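Local coordinates for uncharacterized protein (Listeria monocytogenes, PDB 3MAB) that is of unknown function but has the all-helical fold of the TfoX C-terminal domain and forms a two-chain assembly, at residues A4-L9 against V15-L20. The protein carries 2 engineered substitutions. Sequence-based numbering, arbitrary orientation.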
ATOM      1  N   ALA B   4      10.681  -8.283   1.484  1.00 29.86           N
ATOM      2  CA  ALA B   4       9.614  -8.001   0.474  1.00 28.58           C
ATOM      3  C   ALA B   4      10.123  -7.618  -0.935  1.00 27.28           C
ATOM      4  O   ALA B   4      11.192  -6.986  -1.095  1.00 28.18           O
ATOM      5  CB  ALA B   4       8.686  -6.906   1.022  1.00 27.89           C
ATOM      6  N   ASN B   5       9.351  -7.999  -1.951  1.00 24.82           N
ATOM      7  CA  ASN B   5       9.567  -7.562  -3.329  1.00 23.95           C
ATOM      8  C   ASN B   5       8.797  -6.265  -3.523  1.00 19.95           C
ATOM      9  O   ASN B   5       7.768  -6.053  -2.880  1.00 18.47           O
ATOM     10  CB  ASN B   5       9.012  -8.579  -4.349  1.00 24.75           C
ATOM     11  CG  ASN B   5       9.897  -9.768  -4.531  1.00 29.23           C
ATOM     12  OD1 ASN B   5      11.104  -9.636  -4.670  1.00 32.55           O
ATOM     13  ND2 ASN B   5       9.293 -10.951  -4.539  1.00 33.77           N
ATOM     14  N   LEU B   6       9.235  -5.409  -4.453  1.00 18.31           N
ATOM     15  CA  LEU B   6       8.458  -4.219  -4.839  1.00 17.29           C
ATOM     16  C   LEU B   6       7.007  -4.461  -5.197  1.00 17.80           C
ATOM     17  O   LEU B   6       6.120  -3.681  -4.820  1.00 17.07           O
ATOM     18  CB  LEU B   6       9.154  -3.459  -5.967  1.00 16.79           C
ATOM     19  CG  LEU B   6      10.413  -2.691  -5.600  1.00 13.84           C
ATOM     20  CD1 LEU B   6      11.141  -2.336  -6.938  1.00 15.88           C
ATOM     21  CD2 LEU B   6      10.088  -1.448  -4.827  1.00 14.76           C
ATOM     22  N   SER B   7       6.749  -5.539  -5.932  1.00 19.82           N
ATOM     23  CA  SER B   7       5.387  -5.847  -6.348  1.00 21.11           C
ATOM     24  C   SER B   7       4.552  -6.418  -5.194  1.00 20.17           C
ATOM     25  O   SER B   7       3.397  -6.725  -5.422  1.00 21.76           O
ATOM     26  CB  SER B   7       5.407  -6.824  -7.521  1.00 22.46           C
ATOM     27  OG  SER B   7       5.987  -8.040  -7.141  1.00 24.79           O
ATOM     28  N   GLU B   8       5.130  -6.618  -4.001  1.00 18.80           N
ATOM     29  CA  GLU B   8       4.328  -6.947  -2.811  1.00 18.03           C
ATOM     30  C   GLU B   8       3.899  -5.696  -2.020  1.00 16.26           C
ATOM     31  O   GLU B   8       3.100  -5.801  -1.091  1.00 16.38           O
ATOM     32  CB  GLU B   8       5.059  -7.877  -1.863  1.00 19.32           C
ATOM     33  CG  GLU B   8       5.293  -9.265  -2.469  1.00 23.48           C
ATOM     34  CD  GLU B   8       6.203 -10.148  -1.636  1.00 28.19           C
ATOM     35  OE1 GLU B   8       7.334  -9.712  -1.340  1.00 33.62           O
ATOM     36  OE2 GLU B   8       5.826 -11.321  -1.340  1.00 29.57           O
ATOM     37  N   LEU B   9       4.440  -4.547  -2.378  1.00 14.48           N
ATOM     38  CA  LEU B   9       4.013  -3.294  -1.738  1.00 12.78           C
ATOM     39  C   LEU B   9       2.683  -2.817  -2.275  1.00 13.44           C
ATOM     40  O   LEU B   9       2.326  -3.064  -3.446  1.00 14.87           O
ATOM     41  CB  LEU B   9       4.999  -2.196  -1.984  1.00 13.10           C
ATOM     42  CG  LEU B   9       6.428  -2.464  -1.558  1.00 13.00           C
ATOM     43  CD1 LEU B   9       7.285  -1.265  -1.904  1.00 14.84           C
ATOM     44  CD2 LEU B   9       6.637  -2.895  -0.089  1.00 17.69           C
ATOM     45  N   VAL B  15       4.287  -4.098 -13.856  1.00 17.01           N
ATOM     46  CA  VAL B  15       4.885  -3.184 -14.773  1.00 17.90           C
ATOM     47  C   VAL B  15       5.553  -1.976 -14.090  1.00 17.11           C
ATOM     48  O   VAL B  15       6.661  -1.528 -14.430  1.00 17.60           O
ATOM     49  CB  VAL B  15       3.820  -2.817 -15.814  1.00 20.52           C
ATOM     50  CG1 VAL B  15       4.284  -1.679 -16.635  1.00 22.29           C
ATOM     51  CG2 VAL B  15       3.440  -4.097 -16.677  1.00 21.60           C
ATOM     52  N   LEU B  16       4.903  -1.429 -13.091  1.00 15.90           N
ATOM     53  CA  LEU B  16       5.553  -0.386 -12.299  1.00 13.97           C
ATOM     54  C   LEU B  16       6.807  -0.919 -11.560  1.00 12.13           C
ATOM     55  O   LEU B  16       7.802  -0.210 -11.472  1.00 12.49           O
ATOM     56  CB  LEU B  16       4.562   0.229 -11.310  1.00 12.71           C
ATOM     57  CG  LEU B  16       5.027   1.367 -10.425  1.00 11.34           C
ATOM     58  CD1 LEU B  16       5.715   2.515 -11.235  1.00 15.20           C
ATOM     59  CD2 LEU B  16       3.873   1.933  -9.597  1.00 13.19           C
ATOM     60  N   GLU B  17       6.754  -2.159 -11.043  1.00 11.86           N
ATOM     61  CA  GLU B  17       7.934  -2.787 -10.450  1.00 11.44           C
ATOM     62  C   GLU B  17       9.043  -2.795 -11.526  1.00 11.47           C
ATOM     63  O   GLU B  17      10.162  -2.471 -11.224  1.00 10.01           O
ATOM     64  CB  GLU B  17       7.646  -4.217  -9.956  1.00 13.88           C
ATOM     65  CG  GLU B  17       8.941  -5.033  -9.587  1.00 13.82           C
ATOM     66  CD  GLU B  17       8.641  -6.379  -8.998  1.00 23.36           C
ATOM     67  OE1 GLU B  17       8.142  -7.229  -9.727  1.00 28.41           O
ATOM     68  OE2 GLU B  17       8.821  -6.544  -7.777  1.00 28.78           O
ATOM     69  N   GLN B  18       8.750  -3.229 -12.759  1.00 12.24           N
ATOM     70  CA  GLN B  18       9.757  -3.301 -13.822  1.00 12.51           C
ATOM     71  C   GLN B  18      10.292  -1.908 -14.111  1.00 11.68           C
ATOM     72  O   GLN B  18      11.474  -1.727 -14.319  1.00 12.97           O
ATOM     73  CB  GLN B  18       9.180  -3.926 -15.090  1.00 13.98           C
ATOM     74  CG  GLN B  18       8.885  -5.349 -14.933  1.00 16.01           C
ATOM     75  CD  GLN B  18       8.049  -5.937 -16.055  1.00 22.94           C
ATOM     76  OE1 GLN B  18       7.232  -5.246 -16.719  1.00 25.41           O
ATOM     77  NE2 GLN B  18       8.219  -7.232 -16.258  1.00 27.49           N
ATOM     78  N   ASP B  19       9.414  -0.915 -14.136  1.00 12.66           N
ATOM     79  CA  ASP B  19       9.870   0.483 -14.418  1.00 15.10           C
ATOM     80  C   ASP B  19      10.799   1.002 -13.313  1.00 11.40           C
ATOM     81  O   ASP B  19      11.820   1.626 -13.600  1.00 13.52           O
ATOM     82  CB  ASP B  19       8.672   1.437 -14.588  1.00 16.86           C
ATOM     83  CG  ASP B  19       7.880   1.148 -15.872  1.00 24.51           C
ATOM     84  OD1 ASP B  19       8.410   0.507 -16.820  1.00 25.34           O
ATOM     85  OD2 ASP B  19       6.705   1.598 -15.913  1.00 32.14           O
ATOM     86  N   LEU B  20      10.454   0.670 -12.064  1.00 10.72           N
ATOM     87  CA  LEU B  20      11.295   1.056 -10.964  1.00  9.32           C
ATOM     88  C   LEU B  20      12.698   0.405 -11.112  1.00  9.62           C
ATOM     89  O   LEU B  20      13.696   1.061 -10.973  1.00 10.16           O
ATOM     90  CB  LEU B  20      10.666   0.695  -9.646  1.00  9.01           C
ATOM     91  CG  LEU B  20       9.562   1.628  -9.150  1.00  9.22           C
ATOM     92  CD1 LEU B  20       8.839   0.912  -8.009  1.00 11.31           C
ATOM     93  CD2 LEU B  20      10.097   2.993  -8.693  1.00 10.93           C
TER
HETATM   94  O   HOH W   1      11.289  -7.773  -7.536  1.00 25.54           O
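Glu17 reaches out from helix 14-22 to the single 3-10 turn at residues 6-8, joining the N-terminal segment of this TfoX C-terminal domain, an all-helical fold of the HHH clan, to its first helix. With CG anti to the backbone N (chi1 168°) and the chain extended beyond it, the carboxylate is carried across to the backbone of the turn. There Glu17 OE2 accepts the backbone N-H of Ser7, N to OE2 3.0 Å, a bent bond (142° at the hydrogen) that arrives well above the carboxylate plane. Ser7 OG lies near both oxygens, 3.3 Å from Glu17 OE2 and 3.5 Å from Glu17 OE1, and its single proton can make only a weak bond to one or the other. A water donates to Glu17 OE2 as well and reaches weakly to Asn5 OD1, so that the carboxylate is bridged back to the residue preceding the turn.

The turn is also tied together from within. Asn5 O accepts Glu8 N, while the backbone N-H of Asn5 runs almost straight (176°) to Glu8 OE1, 2.7 Å from Asn5 N, using the anti lone pair of that oxygen. The other carboxylate oxygen of Glu8 forms a salt bridge with Lys75 of the second subunit, linking the turn to the dimer interface.

Beside the polar grip, Leu6 and Leu20, both buried, add an apolar contact, with Leu20 continuing onto Ala39 and Leu58 of the neighbouring helices. Their side chains meet at an oblique angle, Leu6 CD1 lying 4.1 Å from Leu20 CB.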